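Local coordinates for Cas13d (uncultured Ruminococcus sp, PDB 6IV9), which binds a CRISPR RNA and probably uses its two HEPN domains to mature that RNA and to cleave target RNA, at residues A[190-195]-A[831-836]; A[291-296]-A[751-756]; A[744-749]-A[824-829]; A[820-825]-A[891-896]. The protein carries 2 engineered substitutions. One frame throughout, in Å; residues are numbered along the deposited sequence.

Interaction 1 (A[190-195]-A[831-836]); sequences IVYALN and VVRELK
A chi1 of 165° turns the ring of Tyr192 toward helix 830-833, CG anti to the backbone nitrogen, while Val832 sends CG1 out the same way (chi1 179°) to meet it. This is a helix-to-helix contact in what is probably a HEPN domain: Tyr192 belongs to the long helix 168-197, and Val832 and Arg833 to the single turn of helix that follows helix 816-827. The phenol reaches over end-first. Its OH lies 4.0 Å from Val832 CG1 and 4.0 Å from Arg833 CB, so the hydroxyl meets the carbon flanks of two successive residues. Arg833 N, at 3.7 Å from Tyr192 OH, is too distant to bond; the hydroxyl is instead satisfied by the carbonyl of Tyr638. In the deposited conformer used here, one of two, the arginine chain bends at chi3 and the guanidinium stands nearly upright to the phenol ring, with Arg833 NE near the ring edge; that detail is accordingly doubtful. Val832 also packs on Val735 and Val739 of helix 713-760, which places the small contact at a junction of three helices. Behind the tyrosine, Asn195 folds back on its own helix. Val191 O, which takes the helix bond from Asn195 N, also accepts from Asn195 ND2 at 3.0 Å, the amide nitrogen arriving above the carbonyl plane.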
loop_
_atom_site.group_PDB
_atom_site.type_symbol
_atom_site.label_atom_id
_atom_site.label_comp_id
_atom_site.label_asym_id
_atom_site.label_seq_id
_atom_site.Cartn_x
_atom_site.Cartn_y
_atom_site.Cartn_z
ATOM N N ILE A 190 -10.147 5.414 0.394
ATOM C CA ILE A 190 -11.076 5.352 -0.771
ATOM C C ILE A 190 -12.371 6.111 -0.458
ATOM O O ILE A 190 -12.817 6.867 -1.273
ATOM C CB ILE A 190 -11.366 3.891 -1.158
ATOM C CG1 ILE A 190 -10.107 3.165 -1.627
ATOM C CG2 ILE A 190 -12.483 3.850 -2.180
ATOM C CD1 ILE A 190 -10.282 1.689 -1.819
ATOM N N VAL A 191 -12.924 5.918 0.725
ATOM C CA VAL A 191 -14.186 6.618 1.078
ATOM C C VAL A 191 -13.932 8.128 1.054
ATOM O O VAL A 191 -14.780 8.853 0.600
ATOM C CB VAL A 191 -14.698 6.148 2.447
ATOM C CG1 VAL A 191 -15.824 7.017 2.949
ATOM C CG2 VAL A 191 -15.121 4.700 2.404
ATOM N N TYR A 192 -12.797 8.561 1.580
ATOM C CA TYR A 192 -12.491 10.007 1.567
ATOM C C TYR A 192 -12.369 10.494 0.125
ATOM O O TYR A 192 -12.910 11.510 -0.199
ATOM C CB TYR A 192 -11.199 10.288 2.327
ATOM C CG TYR A 192 -10.632 11.653 2.057
ATOM C CD1 TYR A 192 -11.212 12.788 2.578
ATOM C CD2 TYR A 192 -9.531 11.805 1.247
ATOM C CE1 TYR A 192 -10.700 14.045 2.315
ATOM C CE2 TYR A 192 -9.004 13.051 0.977
ATOM C CZ TYR A 192 -9.593 14.177 1.507
ATOM O OH TYR A 192 -9.047 15.387 1.232
ATOM N N ALA A 193 -11.691 9.736 -0.717
ATOM C CA ALA A 193 -11.502 10.149 -2.120
ATOM C C ALA A 193 -12.860 10.271 -2.819
ATOM O O ALA A 193 -13.071 11.231 -3.522
ATOM C CB ALA A 193 -10.633 9.154 -2.818
ATOM N N LEU A 194 -13.744 9.310 -2.605
ATOM C CA LEU A 194 -15.076 9.357 -3.256
ATOM C C LEU A 194 -15.860 10.576 -2.768
ATOM O O LEU A 194 -16.437 11.236 -3.590
ATOM C CB LEU A 194 -15.792 8.036 -2.988
ATOM C CG LEU A 194 -15.188 6.869 -3.754
ATOM C CD1 LEU A 194 -15.712 5.550 -3.245
ATOM C CD2 LEU A 194 -15.450 7.023 -5.233
ATOM N N ASN A 195 -15.843 10.854 -1.472
ATOM C CA ASN A 195 -16.521 12.054 -0.930
ATOM C C ASN A 195 -15.867 13.326 -1.475
ATOM O O ASN A 195 -16.573 14.257 -1.809
ATOM C CB ASN A 195 -16.527 12.076 0.592
ATOM C CG ASN A 195 -17.655 11.234 1.136
ATOM O OD1 ASN A 195 -18.789 11.655 1.112
ATOM N ND2 ASN A 195 -17.358 10.025 1.555
ATOM N N VAL A 831 -6.839 16.699 7.923
ATOM C CA VAL A 831 -5.548 17.413 7.788
ATOM C C VAL A 831 -5.299 17.669 6.307
ATOM O O VAL A 831 -4.838 18.723 5.974
ATOM C CB VAL A 831 -4.413 16.585 8.401
ATOM C CG1 VAL A 831 -3.058 17.066 7.944
ATOM C CG2 VAL A 831 -4.502 16.549 9.912
ATOM N N VAL A 832 -5.520 16.667 5.474
ATOM C CA VAL A 832 -5.305 16.845 4.015
ATOM C C VAL A 832 -6.337 17.822 3.472
ATOM O O VAL A 832 -5.981 18.709 2.750
ATOM C CB VAL A 832 -5.328 15.514 3.258
ATOM C CG1 VAL A 832 -5.131 15.748 1.778
ATOM C CG2 VAL A 832 -4.256 14.604 3.798
ATOM N N ARG A 833 -7.599 17.572 3.796
ATOM C CA ARG A 833 -8.649 18.652 3.467
ATOM C C ARG A 833 -8.518 20.120 3.806
ATOM O O ARG A 833 -8.704 20.924 2.938
ATOM C CB ARG A 833 -10.011 18.156 3.956
ATOM C CG ARG A 833 -11.166 18.996 3.442
ATOM C CD ARG A 833 -12.502 18.427 3.837
ATOM N NE ARG A 833 -12.945 17.504 2.810
ATOM C CZ ARG A 833 -13.631 17.856 1.732
ATOM N NH1 ARG A 833 -14.343 18.966 1.738
ATOM N NH2 ARG A 833 -13.605 17.096 0.654
ATOM N N GLU A 834 -7.949 20.380 4.978
ATOM C CA GLU A 834 -7.751 21.726 5.563
ATOM C C GLU A 834 -6.289 22.171 5.492
ATOM O O GLU A 834 -5.967 23.140 6.112
ATOM C CB GLU A 834 -8.189 21.642 7.022
ATOM C CG GLU A 834 -9.625 21.225 7.205
ATOM C CD GLU A 834 -10.620 22.227 6.668
ATOM O OE1 GLU A 834 -10.456 23.402 6.948
ATOM O OE2 GLU A 834 -11.551 21.824 5.974
ATOM N N LEU A 835 -5.467 21.496 4.700
ATOM C CA LEU A 835 -4.017 21.784 4.650
ATOM C C LEU A 835 -3.773 23.236 4.254
ATOM O O LEU A 835 -3.012 23.894 4.911
ATOM C CB LEU A 835 -3.465 20.920 3.521
ATOM C CG LEU A 835 -2.124 20.241 3.725
ATOM C CD1 LEU A 835 -1.383 20.147 2.412
ATOM C CD2 LEU A 835 -1.292 20.893 4.800
ATOM N N LYS A 836 -4.451 23.698 3.215
ATOM C CA LYS A 836 -4.246 25.068 2.682
ATOM C C LYS A 836 -4.607 26.099 3.755
ATOM O O LYS A 836 -3.984 27.124 3.821
ATOM C CB LYS A 836 -5.038 25.269 1.391
ATOM C CG LYS A 836 -5.006 26.675 0.828
ATOM C CD LYS A 836 -6.170 27.481 1.291
ATOM C CE LYS A 836 -6.147 28.912 0.821
ATOM N NZ LYS A 836 -7.461 29.555 1.036
#

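Interaction 2 (A[291-296]-A[751-756]); sequences VFHDKS and CLERDF
The His293 ring and the Glu753 carboxylate stand at 90° to each other, with Glu753 OE1 near the ring's edge; the same oxygen also sits at the edge of the Phe292 ring. Along the histidine, Glu753 CB comes to 3.5 Å from ND1. Two hydrogen bonds grip OE1: His293 N at 2.7 Å on the syn side and His293 ND1 at 3.0 Å on the anti side, both from one face of the carboxylate. The ND1 bond is the more bent, at 137°. A water ties Glu753 OE2 (2.6 Å) to His293 O (2.8 Å). With alanine in place of Glu753, His293 N and ND1 would probably lose their shared acceptor and the imidazole would be less fixed in its rotation. Next along the helix, Arg754 has Cys751 CB over one guanidinium face and Asp755 OD1 in plane at its edge, in a salt bridge. His293 is probably the histidine of a HEPN R-X4-H motif; its loop leaves helix 267-291 and is held against helix 713-760, while Phe292 packs on helix 168-197.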
loop_
_atom_site.group_PDB
_atom_site.type_symbol
_atom_site.label_atom_id
_atom_site.label_comp_id
_atom_site.label_asym_id
_atom_site.label_seq_id
_atom_site.Cartn_x
_atom_site.Cartn_y
_atom_site.Cartn_z
ATOM N N VAL A 291 -14.446 -3.282 9.304
ATOM C CA VAL A 291 -13.175 -2.926 9.989
ATOM C C VAL A 291 -13.340 -1.706 10.897
ATOM O O VAL A 291 -12.383 -1.368 11.553
ATOM C CB VAL A 291 -12.049 -2.737 8.964
ATOM C CG1 VAL A 291 -11.712 -4.037 8.274
ATOM C CG2 VAL A 291 -12.423 -1.692 7.944
ATOM N N PHE A 292 -14.512 -1.085 10.896
ATOM C CA PHE A 292 -14.810 0.071 11.775
ATOM C C PHE A 292 -16.160 -0.154 12.460
ATOM O O PHE A 292 -17.000 -0.802 11.904
ATOM C CB PHE A 292 -14.760 1.382 11.000
ATOM C CG PHE A 292 -13.361 1.795 10.644
ATOM C CD1 PHE A 292 -12.479 2.218 11.615
ATOM C CD2 PHE A 292 -12.923 1.724 9.344
ATOM C CE1 PHE A 292 -11.189 2.586 11.286
ATOM C CE2 PHE A 292 -11.634 2.083 9.018
ATOM C CZ PHE A 292 -10.773 2.510 9.988
ATOM N N HIS A 293 -16.334 0.393 13.649
ATOM C CA HIS A 293 -17.610 0.179 14.370
ATOM C C HIS A 293 -18.594 1.306 14.069
ATOM O O HIS A 293 -18.177 2.409 13.753
ATOM C CB HIS A 293 -17.357 -0.059 15.860
ATOM C CG HIS A 293 -16.512 -1.258 16.106
ATOM N ND1 HIS A 293 -15.300 -1.435 15.500
ATOM C CD2 HIS A 293 -16.724 -2.363 16.836
ATOM C CE1 HIS A 293 -14.783 -2.576 15.874
ATOM N NE2 HIS A 293 -15.637 -3.164 16.692
ATOM N N ASP A 294 -19.874 1.005 14.208
ATOM C CA ASP A 294 -20.939 2.012 14.001
ATOM C C ASP A 294 -21.105 2.842 15.277
ATOM O O ASP A 294 -20.367 2.628 16.221
ATOM C CB ASP A 294 -22.248 1.360 13.569
ATOM C CG ASP A 294 -22.841 0.418 14.595
ATOM O OD1 ASP A 294 -22.527 0.549 15.779
ATOM O OD2 ASP A 294 -23.606 -0.441 14.184
ATOM N N LYS A 295 -22.137 3.687 15.306
ATOM C CA LYS A 295 -22.422 4.602 16.439
ATOM C C LYS A 295 -22.640 3.802 17.722
ATOM O O LYS A 295 -22.268 4.285 18.781
ATOM C CB LYS A 295 -23.674 5.427 16.128
ATOM C CG LYS A 295 -24.280 6.189 17.302
ATOM C CD LYS A 295 -25.793 6.357 17.210
ATOM C CE LYS A 295 -26.426 7.000 18.428
ATOM N NZ LYS A 295 -27.271 8.166 18.071
ATOM N N SER A 296 -23.227 2.621 17.594
ATOM C CA SER A 296 -23.569 1.770 18.755
ATOM C C SER A 296 -22.411 0.855 19.151
ATOM O O SER A 296 -22.580 0.113 20.106
ATOM C CB SER A 296 -24.799 0.994 18.459
ATOM O OG SER A 296 -24.522 0.008 17.489
ATOM N N CYS A 751 -7.481 -0.270 15.573
ATOM C CA CYS A 751 -7.012 -1.158 16.666
ATOM C C CYS A 751 -7.702 -0.849 17.997
ATOM O O CYS A 751 -7.993 -1.783 18.713
ATOM C CB CYS A 751 -5.511 -1.067 16.795
ATOM S SG CYS A 751 -4.707 -1.818 15.366
ATOM N N LEU A 752 -7.892 0.430 18.301
ATOM C CA LEU A 752 -8.564 0.818 19.561
ATOM C C LEU A 752 -9.996 0.281 19.553
ATOM O O LEU A 752 -10.389 -0.299 20.524
ATOM C CB LEU A 752 -8.567 2.341 19.665
ATOM C CG LEU A 752 -9.422 2.922 20.786
ATOM C CD1 LEU A 752 -8.977 2.416 22.137
ATOM C CD2 LEU A 752 -9.403 4.434 20.760
ATOM N N GLU A 753 -10.730 0.465 18.463
ATOM C CA GLU A 753 -12.113 -0.059 18.418
ATOM C C GLU A 753 -12.089 -1.592 18.536
ATOM O O GLU A 753 -12.867 -2.143 19.279
ATOM C CB GLU A 753 -12.777 0.328 17.100
ATOM C CG GLU A 753 -12.947 1.811 16.896
ATOM C CD GLU A 753 -13.797 2.145 15.681
ATOM O OE1 GLU A 753 -14.127 1.241 14.941
ATOM O OE2 GLU A 753 -14.113 3.293 15.491
ATOM N N ARG A 754 -11.196 -2.240 17.808
ATOM C CA ARG A 754 -11.090 -3.714 17.839
ATOM C C ARG A 754 -10.702 -4.195 19.243
ATOM O O ARG A 754 -11.330 -5.092 19.745
ATOM C CB ARG A 754 -9.996 -4.104 16.846
ATOM C CG ARG A 754 -9.560 -5.560 16.898
ATOM C CD ARG A 754 -8.208 -5.775 16.255
ATOM N NE ARG A 754 -7.127 -5.412 17.132
ATOM C CZ ARG A 754 -5.874 -5.286 16.766
ATOM N NH1 ARG A 754 -5.539 -5.510 15.518
ATOM N NH2 ARG A 754 -4.955 -4.949 17.642
ATOM N N ASP A 755 -9.683 -3.586 19.827
ATOM C CA ASP A 755 -9.157 -3.954 21.165
ATOM C C ASP A 755 -10.217 -3.690 22.240
ATOM O O ASP A 755 -10.373 -4.511 23.108
ATOM C CB ASP A 755 -7.795 -3.309 21.416
ATOM C CG ASP A 755 -6.710 -3.771 20.455
ATOM O OD1 ASP A 755 -6.859 -4.830 19.886
ATOM O OD2 ASP A 755 -5.741 -3.068 20.303
ATOM N N PHE A 756 -10.941 -2.586 22.126
ATOM C CA PHE A 756 -11.992 -2.277 23.123
ATOM C C PHE A 756 -13.039 -3.387 23.083
ATOM O O PHE A 756 -13.435 -3.858 24.116
ATOM C CB PHE A 756 -12.640 -0.922 22.849
ATOM C CG PHE A 756 -13.814 -0.624 23.743
ATOM C CD1 PHE A 756 -13.629 -0.099 25.004
ATOM C CD2 PHE A 756 -15.101 -0.898 23.334
ATOM C CE1 PHE A 756 -14.710 0.177 25.822
ATOM C CE2 PHE A 756 -16.180 -0.633 24.157
ATOM C CZ PHE A 756 -15.980 -0.095 25.398
HETATM O O HOH W 1 -15.840 3.890 13.678
#

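Interaction 3 (A[744-749]-A[824-829]). With nucleotides of chain B.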
loop_
_atom_site.group_PDB
_atom_site.type_symbol
_atom_site.label_atom_id
_atom_site.label_comp_id
_atom_site.label_asym_id
_atom_site.label_seq_id
_atom_site.Cartn_x
_atom_site.Cartn_y
_atom_site.Cartn_z
ATOM N N ARG A 744 -1.237 6.045 9.626
ATOM C CA ARG A 744 -0.740 5.468 10.900
ATOM C C ARG A 744 -1.797 5.658 11.989
ATOM O O ARG A 744 -1.921 4.810 12.824
ATOM C CB ARG A 744 0.579 6.129 11.303
ATOM C CG ARG A 744 1.718 5.871 10.340
ATOM C CD ARG A 744 2.188 4.451 10.498
ATOM N NE ARG A 744 2.909 4.270 11.729
ATOM C CZ ARG A 744 4.090 4.795 11.981
ATOM N NH1 ARG A 744 4.784 5.358 11.021
ATOM N NH2 ARG A 744 4.586 4.742 13.192
ATOM N N TYR A 745 -2.430 6.824 11.995
ATOM C CA TYR A 745 -3.496 7.195 12.956
ATOM C C TYR A 745 -4.764 6.377 12.697
ATOM O O TYR A 745 -5.448 6.007 13.618
ATOM C CB TYR A 745 -3.606 8.714 13.076
ATOM C CG TYR A 745 -2.315 9.285 13.579
ATOM C CD1 TYR A 745 -1.305 9.616 12.704
ATOM C CD2 TYR A 745 -2.066 9.393 14.930
ATOM C CE1 TYR A 745 -0.092 10.086 13.154
ATOM C CE2 TYR A 745 -0.857 9.858 15.398
ATOM C CZ TYR A 745 0.140 10.199 14.507
ATOM O OH TYR A 745 1.341 10.636 14.959
ATOM N N VAL A 746 -5.042 6.123 11.429
ATOM C CA VAL A 746 -6.214 5.301 11.038
ATOM C C VAL A 746 -6.018 3.898 11.615
ATOM O O VAL A 746 -6.940 3.370 12.145
ATOM C CB VAL A 746 -6.394 5.256 9.515
ATOM C CG1 VAL A 746 -7.474 4.268 9.152
ATOM C CG2 VAL A 746 -6.700 6.636 8.955
ATOM N N ILE A 747 -4.806 3.366 11.533
ATOM C CA ILE A 747 -4.532 2.019 12.111
ATOM C C ILE A 747 -4.772 2.101 13.622
ATOM O O ILE A 747 -5.377 1.214 14.169
ATOM C CB ILE A 747 -3.088 1.591 11.799
ATOM C CG1 ILE A 747 -2.879 1.330 10.308
ATOM C CG2 ILE A 747 -2.676 0.414 12.653
ATOM C CD1 ILE A 747 -1.446 1.140 9.928
ATOM N N ALA A 748 -4.336 3.189 14.241
ATOM C CA ALA A 748 -4.506 3.321 15.699
ATOM C C ALA A 748 -5.997 3.296 16.069
ATOM O O ALA A 748 -6.346 2.621 17.020
ATOM C CB ALA A 748 -3.832 4.581 16.158
ATOM N N ILE A 749 -6.841 4.012 15.330
ATOM C CA ILE A 749 -8.306 4.037 15.609
ATOM C C ILE A 749 -8.904 2.647 15.383
ATOM O O ILE A 749 -9.658 2.185 16.209
ATOM C CB ILE A 749 -9.010 5.069 14.712
ATOM C CG1 ILE A 749 -8.645 6.499 15.096
ATOM C CG2 ILE A 749 -10.507 4.845 14.719
ATOM C CD1 ILE A 749 -9.031 6.871 16.481
ATOM N N ASN A 824 -12.433 11.729 14.564
ATOM C CA ASN A 824 -13.195 12.167 13.372
ATOM C C ASN A 824 -12.247 12.750 12.319
ATOM O O ASN A 824 -12.410 12.452 11.169
ATOM C CB ASN A 824 -14.296 13.148 13.764
ATOM C CG ASN A 824 -15.390 12.495 14.575
ATOM O OD1 ASN A 824 -15.569 11.291 14.528
ATOM N ND2 ASN A 824 -16.127 13.280 15.332
ATOM N N CYS A 825 -11.302 13.572 12.741
ATOM C CA CYS A 825 -10.352 14.196 11.797
ATOM C C CYS A 825 -9.506 13.107 11.133
ATOM O O CYS A 825 -9.230 13.225 9.977
ATOM C CB CYS A 825 -9.442 15.169 12.527
ATOM S SG CYS A 825 -10.265 16.698 13.037
ATOM N N ILE A 826 -9.087 12.109 11.898
ATOM C CA ILE A 826 -8.266 11.005 11.334
ATOM C C ILE A 826 -9.084 10.244 10.291
ATOM O O ILE A 826 -8.624 10.085 9.201
ATOM C CB ILE A 826 -7.803 10.088 12.479
ATOM C CG1 ILE A 826 -6.795 10.801 13.383
ATOM C CG2 ILE A 826 -7.274 8.772 11.944
ATOM C CD1 ILE A 826 -6.574 10.144 14.709
ATOM N N ALA A 827 -10.298 9.863 10.646
ATOM C CA ALA A 827 -11.182 9.099 9.743
ATOM C C ALA A 827 -11.525 9.884 8.471
ATOM O O ALA A 827 -11.735 9.253 7.478
ATOM C CB ALA A 827 -12.417 8.668 10.472
ATOM N N HIS A 828 -11.609 11.204 8.538
ATOM C CA HIS A 828 -12.059 11.997 7.368
ATOM C C HIS A 828 -10.915 12.666 6.615
ATOM O O HIS A 828 -11.210 13.482 5.774
ATOM C CB HIS A 828 -13.063 13.043 7.833
ATOM C CG HIS A 828 -14.216 12.426 8.529
ATOM N ND1 HIS A 828 -15.031 13.119 9.359
ATOM C CD2 HIS A 828 -14.682 11.169 8.512
ATOM C CE1 HIS A 828 -15.951 12.314 9.830
ATOM N NE2 HIS A 828 -15.755 11.125 9.334
ATOM N N LEU A 829 -9.675 12.382 6.990
ATOM C CA LEU A 829 -8.502 13.012 6.339
ATOM C C LEU A 829 -8.627 14.537 6.381
ATOM O O LEU A 829 -8.248 15.176 5.445
ATOM C CB LEU A 829 -8.322 12.481 4.918
ATOM C CG LEU A 829 -7.534 11.180 4.848
ATOM C CD1 LEU A 829 -8.342 10.034 5.406
ATOM C CD2 LEU A 829 -7.064 10.872 3.446
ATOM P P A B 27 0.894 -0.309 14.364
ATOM O OP1 A B 27 0.004 0.893 14.488
ATOM O OP2 A B 27 0.333 -1.602 14.752
ATOM O "O5'" A B 27 1.402 -0.624 12.912
ATOM C "C5'" A B 27 1.942 0.480 12.154
ATOM C "C4'" A B 27 2.344 0.004 10.812
ATOM O "O4'" A B 27 2.837 1.098 10.039
ATOM C "C3'" A B 27 3.499 -0.999 10.819
ATOM O "O3'" A B 27 3.033 -2.301 10.527
ATOM C "C2'" A B 27 4.420 -0.532 9.675
ATOM O "O2'" A B 27 4.724 -1.583 8.769
ATOM C "C1'" A B 27 3.582 0.573 9.011
ATOM N N9 A B 27 4.374 1.635 8.413
ATOM C C8 A B 27 4.244 2.056 7.114
ATOM N N7 A B 27 5.123 2.954 6.762
ATOM C C5 A B 27 5.877 3.155 7.912
ATOM C C6 A B 27 6.954 4.013 8.200
ATOM N N6 A B 27 7.498 4.842 7.303
ATOM N N1 A B 27 7.499 3.947 9.439
ATOM C C2 A B 27 6.949 3.118 10.331
ATOM N N3 A B 27 5.900 2.312 10.195
ATOM C C4 A B 27 5.413 2.365 8.943
#
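Ile826 contributes the most surface here, lying across Tyr745 and Val746. A chi1 of -68° sets CG1 beside the backbone nitrogen and leaves CG2 anti to it; that methyl presses on the backbone of helix 713-760, 3.5 Å from Val746 N, and meets Val746 CG2 at 3.7 Å. The other branch goes to tyrosine: Ile826 CD1 touches Tyr745 CB at 3.7 Å. The phenol points elsewhere, its hydroxyl hydrogen-bonding Leu907 O and His853 NE2. On the far side of that helix, Arg744 lays one guanidinium face over the N3–C2 rim of the adenine of A27 of chain B; NH1 packs 3.2 Å from A27 C2 and gives its hydrogen bond to Phe913 O. A serine in place of Arg744 would probably lose the guanidinium packed on the base and NH1's hydrogen bond to Phe913 O. Helix 816-827 ends in a Schellman motif, Leu829 having positive phi; just before it, His828 and Ala823, engineered from Arg, probably mark the two ends of a HEPN R-X4-H signature.

Interaction 4 (A[820-825]-A[891-896]); sequences RKYANC and KALNSP. Engineered in segment 820-825: Ala823 (natural residue Arg).
Tyr822 donates the one hydrogen bond between the segments, from OH to Asn894 OD1 at 2.7 Å. The acceptor lies in the plane of the phenol ring, while the donor is tilted 27° from the amide's carbonyl plane; ring and amide are turned 40° apart. The amide's other end is held too, Asn894 ND2 bonding to Ser908 OG. CH-pi contact comes next: Leu893 CB sits over one ring face, 3.8 Å from the Tyr822 centroid. The ring gets there with CG anti to the backbone nitrogen (chi1 -167°), which sends it out from helix 816-827 across the end of helix 887-893. Helix 816-827 and the residue after it probably carry a HEPN R-X4-H signature, whose arginine position, next to Tyr822, is the engineered Ala823. In packing, Tyr745 of helix 713-760 lies beside both Tyr822 and Asn894, and the carbonyl oxygen of Leu893 is 3.2 Å from Tyr822 CD2. At the end of helix 887-893, Ala892 O accepts from Ser895 N and, at 2.7 Å, from Ser895 OG.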
loop_
_atom_site.group_PDB
_atom_site.type_symbol
_atom_site.label_atom_id
_atom_site.label_comp_id
_atom_site.label_asym_id
_atom_site.label_seq_id
_atom_site.Cartn_x
_atom_site.Cartn_y
_atom_site.Cartn_z
ATOM N N ARG A 820 -12.553 12.729 20.654
ATOM C CA ARG A 820 -13.598 12.428 19.647
ATOM C C ARG A 820 -13.314 13.228 18.372
ATOM O O ARG A 820 -13.475 12.683 17.310
ATOM C CB ARG A 820 -15.001 12.716 20.182
ATOM C CG ARG A 820 -16.099 12.426 19.177
ATOM C CD ARG A 820 -17.437 12.043 19.775
ATOM N NE ARG A 820 -17.868 13.034 20.737
ATOM C CZ ARG A 820 -17.685 12.955 22.046
ATOM N NH1 ARG A 820 -17.582 11.785 22.644
ATOM N NH2 ARG A 820 -17.626 14.055 22.762
ATOM N N LYS A 821 -12.929 14.490 18.509
ATOM C CA LYS A 821 -12.620 15.329 17.327
ATOM C C LYS A 821 -11.421 14.745 16.583
ATOM O O LYS A 821 -11.440 14.731 15.378
ATOM C CB LYS A 821 -12.340 16.777 17.727
ATOM C CG LYS A 821 -13.549 17.519 18.266
ATOM C CD LYS A 821 -13.399 19.019 18.280
ATOM C CE LYS A 821 -14.681 19.737 18.640
ATOM N NZ LYS A 821 -14.536 21.203 18.495
ATOM N N TYR A 822 -10.423 14.296 17.327
ATOM C CA TYR A 822 -9.202 13.706 16.732
ATOM C C TYR A 822 -9.582 12.470 15.915
ATOM O O TYR A 822 -9.188 12.356 14.788
ATOM C CB TYR A 822 -8.304 13.273 17.882
ATOM C CG TYR A 822 -6.881 12.910 17.570
ATOM C CD1 TYR A 822 -6.133 13.600 16.644
ATOM C CD2 TYR A 822 -6.265 11.894 18.266
ATOM C CE1 TYR A 822 -4.816 13.259 16.392
ATOM C CE2 TYR A 822 -4.953 11.544 18.037
ATOM C CZ TYR A 822 -4.218 12.235 17.101
ATOM O OH TYR A 822 -2.928 11.890 16.889
ATOM N N ALA A 823 -10.403 11.604 16.487
ATOM C CA ALA A 823 -10.813 10.373 15.786
ATOM C C ALA A 823 -11.555 10.738 14.501
ATOM O O ALA A 823 -11.320 10.100 13.504
ATOM C CB ALA A 823 -11.669 9.533 16.689
ATOM N N ASN A 824 -12.433 11.729 14.564
ATOM C CA ASN A 824 -13.195 12.167 13.372
ATOM C C ASN A 824 -12.247 12.750 12.319
ATOM O O ASN A 824 -12.410 12.452 11.169
ATOM C CB ASN A 824 -14.296 13.148 13.764
ATOM C CG ASN A 824 -15.390 12.495 14.575
ATOM O OD1 ASN A 824 -15.569 11.291 14.528
ATOM N ND2 ASN A 824 -16.127 13.280 15.332
ATOM N N CYS A 825 -11.302 13.572 12.741
ATOM C CA CYS A 825 -10.352 14.196 11.797
ATOM C C CYS A 825 -9.506 13.107 11.133
ATOM O O CYS A 825 -9.230 13.225 9.977
ATOM C CB CYS A 825 -9.442 15.169 12.527
ATOM S SG CYS A 825 -10.265 16.698 13.037
ATOM N N LYS A 891 0.637 13.950 22.721
ATOM C CA LYS A 891 0.551 12.864 23.727
ATOM C C LYS A 891 -0.857 12.787 24.319
ATOM O O LYS A 891 -1.340 11.708 24.499
ATOM C CB LYS A 891 1.627 13.058 24.791
ATOM C CG LYS A 891 3.030 13.170 24.235
ATOM C CD LYS A 891 4.098 12.810 25.209
ATOM C CE LYS A 891 4.325 13.864 26.264
ATOM N NZ LYS A 891 5.184 13.376 27.367
ATOM N N ALA A 892 -1.462 13.927 24.624
ATOM C CA ALA A 892 -2.826 13.940 25.184
ATOM C C ALA A 892 -3.804 13.370 24.158
ATOM O O ALA A 892 -4.605 12.533 24.501
ATOM C CB ALA A 892 -3.184 15.354 25.528
ATOM N N LEU A 893 -3.688 13.807 22.915
ATOM C CA LEU A 893 -4.590 13.342 21.835
ATOM C C LEU A 893 -4.430 11.834 21.596
ATOM O O LEU A 893 -5.394 11.204 21.287
ATOM C CB LEU A 893 -4.317 14.160 20.580
ATOM C CG LEU A 893 -4.843 15.588 20.628
ATOM C CD1 LEU A 893 -4.367 16.378 19.430
ATOM C CD2 LEU A 893 -6.353 15.611 20.738
ATOM N N ASN A 894 -3.219 11.323 21.752
ATOM C CA ASN A 894 -2.867 9.903 21.501
ATOM C C ASN A 894 -3.099 9.039 22.741
ATOM O O ASN A 894 -2.951 7.856 22.641
ATOM C CB ASN A 894 -1.404 9.775 21.095
ATOM C CG ASN A 894 -1.144 10.162 19.659
ATOM O OD1 ASN A 894 -2.060 10.244 18.869
ATOM N ND2 ASN A 894 0.109 10.358 19.325
ATOM N N SER A 895 -3.595 9.622 23.830
ATOM C CA SER A 895 -3.775 8.912 25.125
ATOM C C SER A 895 -4.701 7.699 24.976
ATOM O O SER A 895 -4.469 6.719 25.629
ATOM C CB SER A 895 -4.170 9.828 26.253
ATOM O OG SER A 895 -5.403 10.439 26.015
ATOM N N PRO A 896 -5.712 7.698 24.094
ATOM C CA PRO A 896 -6.550 6.522 23.892
ATOM C C PRO A 896 -5.756 5.291 23.408
ATOM O O PRO A 896 -6.203 4.220 23.603
ATOM C CB PRO A 896 -7.528 6.979 22.806
ATOM C CG PRO A 896 -7.611 8.455 22.987
ATOM C CD PRO A 896 -6.213 8.851 23.385
#

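From the N terminus, helix 168-197 opens interaction 1, whose loop closes only at 831-836 and encloses all of interactions 2 and 3. The loop after helix 267-291 opens interaction 2, closed on helix 713-760 at 751-756. Interaction 3 starts slightly earlier on that helix, at 744-749, and ends at 824-829, so it crosses interaction 2; Phe292 packs on Val746 where they meet. Interaction 4 begins at 820-825, sharing Asn824 and Cys825 with interaction 3, and runs on to 891-896, crossing interaction 1. Helix 713-760 is thus central, joined by interaction 2 to the loop that follows helix 267-291 and by interaction 3 to helix 816-827. Interaction 1 meets interaction 3 where Tyr192 packs on His828 and Leu829.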